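PDB 3S30: putative carbohydrate metabolism domain-containing protein from Bacteroides vulgatus, which is of uncertain function but is a putative glycoside hydrolase with a galactose-binding-domain-like fold and probably acts on or binds carbohydrate. Local coordinates for residues S136-F141 and D152-S156; D244-I248 and G334-L340; K209-T213 and Y249-K255; T97-T102 and T212-Y216; L167-T171 and L323-K327. All coordinates share one frame; numbering follows the deposited sequence.

Contact 1 (S136-F141 and D152-S156); sequences SGNQGF and DFPTS
Asn138, opening the short helix behind the N-cap residue Gly137, faces the bend at Phe153, with CA of Asn138 6.4 Å from CA of Phe153. The primary amide of Asn138 then does what a neighbouring strand would do for Thr155. Its OD1 takes the backbone N-H of Thr155 on an in-plane lone pair (OD1 to N 3.2 Å), while ND2 donates almost straight to Thr155 O, at 2.8 Å and 175°. Asparagine suits the place because it offers acceptor and donor side by side; ND2 also reaches Tyr120 O. A water donates to both Asn138 OD1 and Thr155 OG1, and that hydroxyl is also bonded to Asn189 O. Ser136 OG accepts from Asn138 N in an ST turn, which places the serine hydroxyl beside the first helical N-H. Phe141, its CG anti to the backbone N (chi1 -170°), swings its ring across the bend. The edge of this ring meets the face of Phe153 in a T-shaped pair, centroids 5.3 Å apart, and Pro154 CD lies over one face, 3.9 Å from the Phe141 ring centroid. Around the contact, strand 117-124 touches Asn138 and Phe153, while strands 166-173 and 185-191 pack against Phe141, Pro154 and Thr155.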
# COMPACT_ATOMS: atom_id res chain seq x y z
N SER A 136 -4.18 -2.45 4.82
CA SER A 136 -3.50 -1.22 5.19
C SER A 136 -3.03 -1.41 6.63
O SER A 136 -3.31 -2.44 7.24
CB SER A 136 -4.45 -0.02 5.12
OG SER A 136 -5.35 0.01 6.24
N GLY A 137 -2.36 -0.41 7.20
CA GLY A 137 -1.94 -0.49 8.58
C GLY A 137 -2.95 0.05 9.57
O GLY A 137 -2.57 0.41 10.67
N ASN A 138 -4.23 0.12 9.18
CA ASN A 138 -5.25 0.78 10.00
C ASN A 138 -5.46 0.07 11.33
O ASN A 138 -5.67 0.73 12.34
CB ASN A 138 -6.60 0.88 9.28
CG ASN A 138 -6.74 2.15 8.43
OD1 ASN A 138 -5.92 3.05 8.51
ND2 ASN A 138 -7.82 2.22 7.65
N GLN A 139 -5.40 -1.26 11.34
CA GLN A 139 -5.55 -2.03 12.58
C GLN A 139 -4.38 -1.74 13.53
O GLN A 139 -4.55 -1.71 14.75
CB GLN A 139 -5.65 -3.53 12.31
CG GLN A 139 -6.21 -4.31 13.52
CD GLN A 139 -6.22 -5.82 13.34
OE1 GLN A 139 -5.71 -6.36 12.35
NE2 GLN A 139 -6.80 -6.52 14.31
N GLY A 140 -3.19 -1.52 12.97
CA GLY A 140 -2.03 -1.14 13.76
C GLY A 140 -2.23 0.21 14.44
O GLY A 140 -1.84 0.41 15.59
N PHE A 141 -2.87 1.13 13.71
CA PHE A 141 -3.13 2.47 14.22
C PHE A 141 -4.18 2.42 15.34
O PHE A 141 -4.11 3.17 16.32
CB PHE A 141 -3.59 3.40 13.08
CG PHE A 141 -3.64 4.85 13.47
CD1 PHE A 141 -2.49 5.60 13.56
CD2 PHE A 141 -4.85 5.46 13.76
CE1 PHE A 141 -2.54 6.94 13.92
CE2 PHE A 141 -4.90 6.79 14.12
CZ PHE A 141 -3.75 7.53 14.20
N ASP A 152 -10.21 9.65 10.90
CA ASP A 152 -8.98 9.91 11.64
C ASP A 152 -7.86 8.97 11.23
O ASP A 152 -6.71 9.23 11.54
CB ASP A 152 -9.19 9.76 13.14
CG ASP A 152 -10.33 10.59 13.64
OD1 ASP A 152 -10.42 11.80 13.27
OD2 ASP A 152 -11.14 10.03 14.40
N PHE A 153 -8.18 7.86 10.56
CA PHE A 153 -7.14 6.85 10.25
C PHE A 153 -6.18 7.24 9.13
O PHE A 153 -6.46 8.15 8.35
CB PHE A 153 -7.77 5.47 9.97
CG PHE A 153 -8.11 4.73 11.23
CD1 PHE A 153 -9.21 5.12 12.00
CD2 PHE A 153 -7.31 3.69 11.69
CE1 PHE A 153 -9.50 4.47 13.18
CE2 PHE A 153 -7.60 3.04 12.86
CZ PHE A 153 -8.70 3.42 13.61
N PRO A 154 -5.01 6.59 9.08
CA PRO A 154 -4.07 6.91 8.01
C PRO A 154 -4.61 6.57 6.62
O PRO A 154 -4.27 7.24 5.62
CB PRO A 154 -2.82 6.07 8.35
CG PRO A 154 -2.97 5.66 9.80
CD PRO A 154 -4.43 5.66 10.09
N THR A 155 -5.47 5.56 6.57
CA THR A 155 -6.05 5.08 5.33
C THR A 155 -7.57 5.16 5.36
O THR A 155 -8.23 4.56 6.22
CB THR A 155 -5.60 3.64 5.08
OG1 THR A 155 -4.17 3.61 5.05
CG2 THR A 155 -6.14 3.12 3.77
N SER A 156 -8.11 5.89 4.39
CA SER A 156 -9.54 6.15 4.26
C SER A 156 -9.84 6.46 2.80
O SER A 156 -8.99 6.21 1.92
CB SER A 156 -9.95 7.33 5.14
OG SER A 156 -11.37 7.45 5.22
O HOH W 1 -3.33 2.73 7.62

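Contact 2 (D244-I248 and G334-L340); sequences DVFNI and GAPGSTL
Asp244 sends its carboxylate into the turn formed by Ala335 to Ser338, where one oxygen does most of the work. OD2 of Asp244 accepts from Ala335 N at 3.0 Å, the N-H coming from above the carboxylate plane, and from Ser338 OG at 2.9 Å, on the anti side and from the opposite face. Ser326 OG is a third partner of OD2, so three bonds grip this buried atom. The Ser338 hydroxyl is satisfied twice over, since it also bonds to Gly230 N. Within the type II turn, Ser338 N donates to Ala335 O at 3.1 Å, and Gly337 supplies the positive phi (98°) that its third position needs. Were Asp244 an alanine, Ala335 N, Ser338 OG and Ser326 OG would probably lose their common acceptor, leaving the turn less firmly tied to 244-248. Further along, polar chemistry gives way to an apolar contact: Leu340 CD1 sits over the centre of the Phe246 ring, 3.8 Å from its centroid, a CH-pi interaction. Strands 247-254 and 339-349 pair with other strands rather than with each other, and side chains on and beside them meet across the interior, as in a beta-sandwich, consistent with the galactose-binding-like fold.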
# COMPACT_ATOMS: atom_id res chain seq x y z
N ASP A 244 8.84 15.42 2.74
CA ASP A 244 8.43 14.03 2.66
C ASP A 244 8.16 13.63 1.21
O ASP A 244 7.72 14.47 0.40
CB ASP A 244 7.16 13.81 3.49
CG ASP A 244 6.94 12.35 3.90
OD1 ASP A 244 7.77 11.46 3.55
OD2 ASP A 244 5.93 12.10 4.58
N VAL A 245 8.44 12.37 0.88
CA VAL A 245 8.08 11.83 -0.43
C VAL A 245 7.25 10.57 -0.23
O VAL A 245 7.34 9.91 0.81
CB VAL A 245 9.32 11.58 -1.37
CG1 VAL A 245 10.20 12.86 -1.46
CG2 VAL A 245 10.16 10.36 -0.91
N PHE A 246 6.41 10.29 -1.22
CA PHE A 246 5.51 9.15 -1.17
C PHE A 246 6.08 8.02 -2.00
O PHE A 246 7.06 8.20 -2.71
CB PHE A 246 4.13 9.56 -1.69
CG PHE A 246 4.06 9.83 -3.19
CD1 PHE A 246 3.76 8.80 -4.08
CD2 PHE A 246 4.23 11.11 -3.69
CE1 PHE A 246 3.66 9.05 -5.45
CE2 PHE A 246 4.13 11.36 -5.06
CZ PHE A 246 3.85 10.32 -5.94
N ASN A 247 5.46 6.85 -1.93
CA ASN A 247 5.89 5.73 -2.77
C ASN A 247 4.70 5.05 -3.42
O ASN A 247 3.63 4.98 -2.86
CB ASN A 247 6.76 4.73 -1.98
CG ASN A 247 7.68 3.89 -2.88
OD1 ASN A 247 7.64 4.02 -4.10
ND2 ASN A 247 8.48 3.03 -2.28
N ILE A 248 4.91 4.59 -4.65
CA ILE A 248 3.98 3.73 -5.35
C ILE A 248 4.82 2.67 -6.05
O ILE A 248 5.79 2.99 -6.75
CB ILE A 248 3.15 4.50 -6.41
CG1 ILE A 248 2.23 5.54 -5.75
CG2 ILE A 248 2.30 3.54 -7.28
CD1 ILE A 248 1.34 6.31 -6.78
N GLY A 334 8.78 10.27 8.35
CA GLY A 334 7.70 10.83 7.54
C GLY A 334 7.07 12.02 8.21
O GLY A 334 7.37 12.32 9.37
N ALA A 335 6.21 12.70 7.47
CA ALA A 335 5.53 13.90 7.96
C ALA A 335 4.06 13.61 8.26
O ALA A 335 3.31 13.24 7.36
CB ALA A 335 5.65 15.01 6.94
N PRO A 336 3.64 13.78 9.53
CA PRO A 336 2.20 13.83 9.73
C PRO A 336 1.55 14.87 8.82
O PRO A 336 2.10 15.97 8.67
CB PRO A 336 2.07 14.24 11.20
CG PRO A 336 3.26 13.64 11.85
CD PRO A 336 4.37 13.83 10.81
N GLY A 337 0.43 14.50 8.20
CA GLY A 337 -0.30 15.39 7.31
C GLY A 337 0.00 15.15 5.85
O GLY A 337 -0.71 15.66 4.98
N SER A 338 1.05 14.37 5.57
CA SER A 338 1.41 14.05 4.18
C SER A 338 0.25 13.30 3.56
O SER A 338 -0.16 12.26 4.07
CB SER A 338 2.68 13.21 4.07
OG SER A 338 3.83 14.02 4.24
N THR A 339 -0.29 13.86 2.48
CA THR A 339 -1.53 13.39 1.91
C THR A 339 -1.31 12.94 0.46
O THR A 339 -0.92 13.73 -0.38
CB THR A 339 -2.62 14.47 2.00
OG1 THR A 339 -2.74 14.87 3.38
CG2 THR A 339 -3.97 13.93 1.52
N LEU A 340 -1.52 11.65 0.21
CA LEU A 340 -1.49 11.10 -1.14
C LEU A 340 -2.92 10.70 -1.49
O LEU A 340 -3.52 9.88 -0.78
CB LEU A 340 -0.58 9.88 -1.23
CG LEU A 340 -0.40 9.21 -2.61
CD1 LEU A 340 0.30 10.12 -3.63
CD2 LEU A 340 0.38 7.91 -2.44

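Contact 3 (K209-T213 and Y249-K255); sequences KFGTT and YALFYEK
Phe210 gives up more surface than any other residue here, and both its ring and its carbonyl are used. The ring lies across the end of Tyr249, with CE2 of Phe210 3.3 Å from Tyr249 OH, while the methyl CD1 of Leu251 fills in beside CD2 of Phe210 at 4.1 Å. A flat, wholly apolar side chain suits this buried spot, which Phe191 also lines, edge-to-face with Phe210. The Phe210 carbonyl is taken by Tyr253, whose OH donates in the carbonyl plane to a lone pair of Phe210 O at 2.7 Å; Asn318 ND2 is a second partner of that hydroxyl. Strands 208-213 and 247-254 each pair antiparallel with strand 317-324, so the contact joins two strands flanking a common neighbour within the beta-sandwich, and side chains of 249-255 reach across to 209-213, one of them to a backbone carbonyl. Gly211 makes room for this: its CA lies 3.5 Å from Tyr253 OH, a beta-carbon would collide with that hydroxyl, and the positive phi (143°) would itself press one against the preceding carbonyl. Lys255, its chain bent at chi3 (-78°), carries NZ to Asn318 OD1 and Gly315 O, both hydrogen bonds. The same NZ of Lys255 comes 2.8 Å from Thr213 OG1.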
# COMPACT_ATOMS: atom_id res chain seq x y z
N LYS A 209 2.10 -7.56 4.80
CA LYS A 209 2.41 -8.69 3.93
C LYS A 209 1.80 -8.47 2.55
O LYS A 209 0.62 -8.09 2.42
CB LYS A 209 1.97 -10.00 4.59
CG LYS A 209 2.61 -10.17 5.97
CD LYS A 209 3.08 -11.56 6.24
CE LYS A 209 3.85 -11.63 7.57
NZ LYS A 209 5.30 -11.24 7.45
N PHE A 210 2.62 -8.68 1.53
CA PHE A 210 2.28 -8.28 0.17
C PHE A 210 2.06 -9.49 -0.72
O PHE A 210 2.94 -10.34 -0.85
CB PHE A 210 3.40 -7.43 -0.43
CG PHE A 210 3.74 -6.20 0.36
CD1 PHE A 210 2.75 -5.41 0.94
CD2 PHE A 210 5.06 -5.79 0.47
CE1 PHE A 210 3.08 -4.25 1.65
CE2 PHE A 210 5.39 -4.63 1.18
CZ PHE A 210 4.41 -3.87 1.77
N GLY A 211 0.89 -9.54 -1.35
CA GLY A 211 0.63 -10.52 -2.39
C GLY A 211 -0.78 -11.08 -2.38
O GLY A 211 -1.40 -11.26 -1.32
N THR A 212 -1.27 -11.36 -3.59
CA THR A 212 -2.46 -12.20 -3.75
C THR A 212 -2.33 -12.95 -5.06
O THR A 212 -1.69 -12.47 -6.00
CB THR A 212 -3.77 -11.39 -3.73
OG1 THR A 212 -4.86 -12.23 -3.33
CG2 THR A 212 -4.06 -10.79 -5.09
N THR A 213 -2.94 -14.12 -5.12
CA THR A 213 -2.80 -15.00 -6.27
C THR A 213 -3.29 -14.30 -7.54
O THR A 213 -4.38 -13.71 -7.56
CB THR A 213 -3.52 -16.33 -6.01
OG1 THR A 213 -2.92 -16.97 -4.86
CG2 THR A 213 -3.42 -17.25 -7.23
N TYR A 249 4.46 1.40 -5.84
CA TYR A 249 5.06 0.30 -6.59
C TYR A 249 4.16 -0.94 -6.64
O TYR A 249 3.13 -1.03 -5.96
CB TYR A 249 6.44 -0.05 -6.02
CG TYR A 249 6.44 -0.64 -4.63
CD1 TYR A 249 6.45 0.18 -3.51
CD2 TYR A 249 6.47 -2.02 -4.43
CE1 TYR A 249 6.47 -0.34 -2.23
CE2 TYR A 249 6.48 -2.55 -3.14
CZ TYR A 249 6.47 -1.70 -2.05
OH TYR A 249 6.49 -2.21 -0.77
N ALA A 250 4.57 -1.90 -7.46
CA ALA A 250 3.85 -3.16 -7.59
C ALA A 250 4.85 -4.28 -7.77
O ALA A 250 5.93 -4.09 -8.34
CB ALA A 250 2.89 -3.11 -8.78
N LEU A 251 4.47 -5.46 -7.28
CA LEU A 251 5.33 -6.62 -7.28
C LEU A 251 4.65 -7.76 -8.02
O LEU A 251 3.42 -7.89 -7.98
CB LEU A 251 5.61 -7.05 -5.83
CG LEU A 251 6.19 -5.99 -4.89
CD1 LEU A 251 6.11 -6.45 -3.45
CD2 LEU A 251 7.62 -5.66 -5.26
N PHE A 252 5.45 -8.57 -8.71
CA PHE A 252 4.99 -9.82 -9.31
C PHE A 252 6.05 -10.87 -9.01
O PHE A 252 7.22 -10.71 -9.39
CB PHE A 252 4.84 -9.64 -10.83
CG PHE A 252 4.30 -10.86 -11.53
CD1 PHE A 252 3.06 -11.39 -11.17
CD2 PHE A 252 5.01 -11.45 -12.56
CE1 PHE A 252 2.56 -12.52 -11.83
CE2 PHE A 252 4.52 -12.57 -13.23
CZ PHE A 252 3.29 -13.10 -12.86
N TYR A 253 5.66 -11.93 -8.31
CA TYR A 253 6.65 -12.94 -7.93
C TYR A 253 6.13 -14.37 -7.96
O TYR A 253 4.94 -14.63 -8.02
CB TYR A 253 7.23 -12.62 -6.55
CG TYR A 253 6.22 -12.60 -5.42
CD1 TYR A 253 5.87 -13.77 -4.75
CD2 TYR A 253 5.64 -11.41 -5.00
CE1 TYR A 253 4.96 -13.75 -3.71
CE2 TYR A 253 4.72 -11.39 -3.96
CZ TYR A 253 4.39 -12.56 -3.32
OH TYR A 253 3.48 -12.53 -2.29
N GLU A 254 7.09 -15.29 -7.93
CA GLU A 254 6.82 -16.70 -8.00
C GLU A 254 6.80 -17.24 -6.57
O GLU A 254 7.74 -17.02 -5.82
CB GLU A 254 7.91 -17.37 -8.82
CG GLU A 254 7.70 -18.83 -9.10
CD GLU A 254 8.77 -19.41 -10.02
OE1 GLU A 254 9.24 -18.68 -10.93
OE2 GLU A 254 9.12 -20.59 -9.82
N LYS A 255 5.73 -17.93 -6.20
CA LYS A 255 5.65 -18.55 -4.87
C LYS A 255 6.49 -19.81 -4.81
O LYS A 255 6.72 -20.46 -5.84
CB LYS A 255 4.19 -18.86 -4.51
CG LYS A 255 3.40 -17.62 -4.10
CD LYS A 255 1.97 -17.95 -3.73
CE LYS A 255 1.10 -18.17 -4.96
NZ LYS A 255 -0.36 -18.04 -4.64

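Contact 4 (T97-T102 and T212-Y216); sequences TKSIPT and TTFYY
Ile100 is the main apolar residue of this contact, which joins the loop before strand 103-104 to the end of strand 208-213 and the residues after it. Ile100 meets Thr212 tip to tip, CD1 of Ile100 3.6 Å from CG2 of Thr212, and its CG1 comes in at the ring edge of Phe214, 3.9 Å from Phe214 CE1. Thr102 CG2 approaches the same ring near its plane, at CZ, so two aliphatic groups line the rim of Phe214. The other aromatic contacts lie nearer the surface. Thr97 CG2 rests 3.5 Å from Tyr215 OH, its CB beside the phenol carbon CZ, and the edge of Tyr216 touches the hydroxymethyl of Ser99. With a valine at Tyr215, Thr97 and Lys98 O would probably lose the ring they lie against. Polar links across the contact pass through water. One water accepts from Tyr215 N at 2.9 Å and donates to Ser99 OG at 2.8 Å; another accepts from Ile100 N at 2.8 Å and donates to Thr213 O at 2.7 Å. Ser99 OG (chi1 175°) donates in turn to Ile100 O at 2.6 Å, on a lone pair in the carbonyl plane. Backbone bonds of Ser99 with Ser130 and Thr102 with Leu347 fix the loop elsewhere; between these two segments, apolar fit and two waters serving backbone groups and the Ser99 hydroxyl replace direct hydrogen bonds and charge.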
# COMPACT_ATOMS: atom_id res chain seq x y z
N THR A 97 -10.92 -21.04 -10.68
CA THR A 97 -9.96 -19.89 -10.60
C THR A 97 -10.59 -18.60 -11.12
O THR A 97 -10.75 -18.43 -12.33
CB THR A 97 -8.68 -20.16 -11.43
OG1 THR A 97 -9.00 -20.21 -12.83
CG2 THR A 97 -8.03 -21.47 -11.01
N LYS A 98 -10.96 -17.71 -10.21
CA LYS A 98 -11.42 -16.37 -10.57
C LYS A 98 -10.33 -15.35 -10.29
O LYS A 98 -9.65 -15.41 -9.25
CB LYS A 98 -12.70 -16.00 -9.81
CG LYS A 98 -13.96 -16.70 -10.32
CD LYS A 98 -15.19 -16.22 -9.56
CE LYS A 98 -16.44 -16.99 -9.96
NZ LYS A 98 -17.62 -16.57 -9.14
N SER A 99 -10.15 -14.41 -11.22
CA SER A 99 -9.21 -13.31 -11.05
C SER A 99 -9.82 -12.25 -10.15
O SER A 99 -11.03 -12.06 -10.14
CB SER A 99 -8.85 -12.68 -12.40
OG SER A 99 -8.03 -11.52 -12.25
N ILE A 100 -8.97 -11.58 -9.38
CA ILE A 100 -9.34 -10.30 -8.77
C ILE A 100 -9.58 -9.28 -9.89
O ILE A 100 -9.14 -9.49 -11.03
CB ILE A 100 -8.25 -9.75 -7.81
CG1 ILE A 100 -6.90 -9.59 -8.53
CG2 ILE A 100 -8.13 -10.66 -6.56
CD1 ILE A 100 -5.83 -8.94 -7.69
N PRO A 101 -10.28 -8.17 -9.59
CA PRO A 101 -10.38 -7.11 -10.59
C PRO A 101 -9.02 -6.48 -10.86
O PRO A 101 -8.11 -6.56 -10.01
CB PRO A 101 -11.31 -6.08 -9.93
CG PRO A 101 -12.01 -6.80 -8.86
CD PRO A 101 -11.07 -7.86 -8.39
N THR A 102 -8.88 -5.87 -12.04
CA THR A 102 -7.65 -5.18 -12.41
C THR A 102 -7.82 -3.66 -12.49
O THR A 102 -6.85 -2.94 -12.71
CB THR A 102 -7.10 -5.71 -13.74
OG1 THR A 102 -8.08 -5.58 -14.78
CG2 THR A 102 -6.68 -7.18 -13.57
N THR A 212 -1.27 -11.36 -3.59
CA THR A 212 -2.46 -12.20 -3.75
C THR A 212 -2.33 -12.95 -5.06
O THR A 212 -1.69 -12.47 -6.00
CB THR A 212 -3.77 -11.39 -3.73
OG1 THR A 212 -4.86 -12.23 -3.33
CG2 THR A 212 -4.06 -10.79 -5.09
N THR A 213 -2.94 -14.12 -5.12
CA THR A 213 -2.80 -15.00 -6.27
C THR A 213 -3.29 -14.30 -7.54
O THR A 213 -4.38 -13.71 -7.56
CB THR A 213 -3.52 -16.33 -6.01
OG1 THR A 213 -2.92 -16.97 -4.86
CG2 THR A 213 -3.42 -17.25 -7.23
N PHE A 214 -2.46 -14.35 -8.58
CA PHE A 214 -2.70 -13.62 -9.81
C PHE A 214 -2.34 -14.51 -11.01
O PHE A 214 -1.25 -15.08 -11.06
CB PHE A 214 -1.88 -12.32 -9.81
CG PHE A 214 -2.42 -11.25 -10.71
CD1 PHE A 214 -3.66 -10.68 -10.46
CD2 PHE A 214 -1.69 -10.80 -11.79
CE1 PHE A 214 -4.17 -9.70 -11.29
CE2 PHE A 214 -2.19 -9.81 -12.63
CZ PHE A 214 -3.44 -9.26 -12.37
N TYR A 215 -3.26 -14.62 -11.97
CA TYR A 215 -3.12 -15.53 -13.13
C TYR A 215 -2.59 -14.85 -14.39
O TYR A 215 -2.37 -15.51 -15.40
CB TYR A 215 -4.47 -16.19 -13.44
CG TYR A 215 -4.99 -16.98 -12.28
CD1 TYR A 215 -4.55 -18.29 -12.06
CD2 TYR A 215 -5.85 -16.42 -11.36
CE1 TYR A 215 -4.99 -19.01 -10.98
CE2 TYR A 215 -6.30 -17.14 -10.26
CZ TYR A 215 -5.86 -18.43 -10.08
OH TYR A 215 -6.29 -19.16 -9.00
N TYR A 216 -2.37 -13.54 -14.34
CA TYR A 216 -1.89 -12.81 -15.50
C TYR A 216 -0.48 -12.30 -15.31
O TYR A 216 0.06 -12.29 -14.20
CB TYR A 216 -2.84 -11.67 -15.84
CG TYR A 216 -4.26 -12.15 -16.06
CD1 TYR A 216 -4.57 -12.96 -17.13
CD2 TYR A 216 -5.28 -11.81 -15.17
CE1 TYR A 216 -5.86 -13.43 -17.34
CE2 TYR A 216 -6.58 -12.27 -15.37
CZ TYR A 216 -6.86 -13.08 -16.46
OH TYR A 216 -8.14 -13.54 -16.66
O HOH W 2 -5.79 -13.12 -12.13
O HOH W 3 -6.77 -13.24 -8.76

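Contact 5 (L167-T171 and L323-K327); sequences LQLIT and LSASK
Leu169 and Ala325 mark the closest approach of the two backbones, their CA atoms 5.7 Å apart where the segments run 26° from each other. Because one side of this gap is a small residue, the chains can come close: the Ala325 methyl fits a shallow hollow between Leu169 O and Thr171 OG1, 3.7 Å from each, with Leu169 CB forming its wall. Leu169 answers from the other side. With CG anti to the carbonyl carbon (chi1 -58°), its branch leans along the neighbouring chain, so that CD1 lies 3.8 Å from Leu323 O and 3.9 Å from Leu323 CB. One step up, Leu167 CD2 and Leu323 CD1 meet at 3.8 Å, the two leucines crossing at a slant, methyl against methyl. Leu190 and Ile342 pack against Leu167 and extend the apolar layer, while the strands the segments lie on, 166-173 and 317-324, both pair antiparallel with strand 185-191. At the far end the character changes. Thr171 OG1 is modelled as donating to Ser326 OG, the hydroxyl that also serves Asp244, but so short a separation makes the details of the bond doubtful. Thr171 OG1 also has a weak bond with Gly188 N. Leucines and an alanine thus pack the apolar end by fit of methyls, whereas at the other end buried hydroxyls, which apolar neighbours could not satisfy, are grouped beside a carboxylate that would probably polarise Ser326.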
# COMPACT_ATOMS: atom_id res chain seq x y z
N LEU A 167 -9.01 7.19 -3.06
CA LEU A 167 -8.16 6.84 -1.93
C LEU A 167 -7.59 8.11 -1.26
O LEU A 167 -7.18 9.05 -1.94
CB LEU A 167 -7.02 5.94 -2.40
CG LEU A 167 -6.11 5.35 -1.32
CD1 LEU A 167 -6.89 4.42 -0.44
CD2 LEU A 167 -4.90 4.61 -1.95
N GLN A 168 -7.59 8.11 0.07
CA GLN A 168 -7.01 9.18 0.87
C GLN A 168 -6.01 8.56 1.84
O GLN A 168 -6.40 7.92 2.82
CB GLN A 168 -8.10 9.92 1.64
CG GLN A 168 -7.62 11.12 2.47
CD GLN A 168 -8.70 11.61 3.45
OE1 GLN A 168 -9.54 12.44 3.08
NE2 GLN A 168 -8.69 11.08 4.69
N LEU A 169 -4.73 8.74 1.55
CA LEU A 169 -3.69 8.29 2.45
C LEU A 169 -3.11 9.53 3.17
O LEU A 169 -2.58 10.45 2.53
CB LEU A 169 -2.61 7.51 1.69
CG LEU A 169 -3.11 6.28 0.91
CD1 LEU A 169 -1.99 5.54 0.20
CD2 LEU A 169 -3.87 5.30 1.83
N ILE A 170 -3.26 9.56 4.49
CA ILE A 170 -2.71 10.63 5.32
C ILE A 170 -1.83 10.03 6.43
O ILE A 170 -2.34 9.37 7.33
CB ILE A 170 -3.82 11.50 5.93
CG1 ILE A 170 -4.82 11.95 4.86
CG2 ILE A 170 -3.23 12.73 6.62
CD1 ILE A 170 -5.93 12.88 5.39
N THR A 171 -0.52 10.23 6.32
CA THR A 171 0.41 9.88 7.39
C THR A 171 0.00 10.56 8.70
O THR A 171 -0.25 11.76 8.74
CB THR A 171 1.86 10.26 7.00
OG1 THR A 171 2.33 9.35 6.00
CG2 THR A 171 2.81 10.21 8.21
N LEU A 323 0.93 1.26 -1.95
CA LEU A 323 0.84 2.72 -2.04
C LEU A 323 1.11 3.32 -0.65
O LEU A 323 0.63 2.79 0.35
CB LEU A 323 -0.56 3.10 -2.53
CG LEU A 323 -1.06 2.31 -3.75
CD1 LEU A 323 -2.57 2.41 -3.93
CD2 LEU A 323 -0.32 2.76 -5.00
N SER A 324 1.87 4.41 -0.58
CA SER A 324 2.18 5.03 0.72
C SER A 324 2.36 6.53 0.62
O SER A 324 3.06 7.00 -0.26
CB SER A 324 3.45 4.42 1.33
OG SER A 324 3.68 4.91 2.64
N ALA A 325 1.77 7.28 1.55
CA ALA A 325 1.95 8.75 1.61
C ALA A 325 3.36 9.16 2.05
O ALA A 325 3.81 10.27 1.74
CB ALA A 325 0.92 9.38 2.54
N SER A 326 4.06 8.28 2.75
CA SER A 326 5.43 8.55 3.20
C SER A 326 6.37 7.37 2.88
O SER A 326 6.31 6.34 3.52
CB SER A 326 5.45 8.85 4.71
OG SER A 326 4.56 9.91 5.02
N LYS A 327 7.23 7.56 1.88
CA LYS A 327 8.14 6.50 1.43
C LYS A 327 8.79 5.75 2.59
O LYS A 327 8.81 4.51 2.59
CB LYS A 327 9.24 7.09 0.54
CG LYS A 327 10.33 6.08 0.14
CD LYS A 327 11.39 6.70 -0.77
CE LYS A 327 12.36 5.64 -1.33
NZ LYS A 327 12.91 4.72 -0.26

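Overall arrangement
From the first modelled residues, 97-102 open contact 4, which closes far along the chain at 212-216. Contact 1 is nested inside that loop, tying helix 138-142 to strand 155-158. Contact 5 opens next, at 167-171 on the adjacent strand, and crosses contact 4. Contact 3 begins where contact 4 ends, sharing Thr212 and Thr213, and closes at 249-255, nested inside contact 5. Contact 2 opens at 244-248, directly before that closing segment, so it crosses contact 3; contact 5 closes at 323-327 and contact 2 last, at 334-340, the two crossing with centres about 6 Å apart. Together they tie the first modelled loop and helix 138-142 to strands 155-158, 166-173, 208-213, 247-254, 317-324 and 339-349.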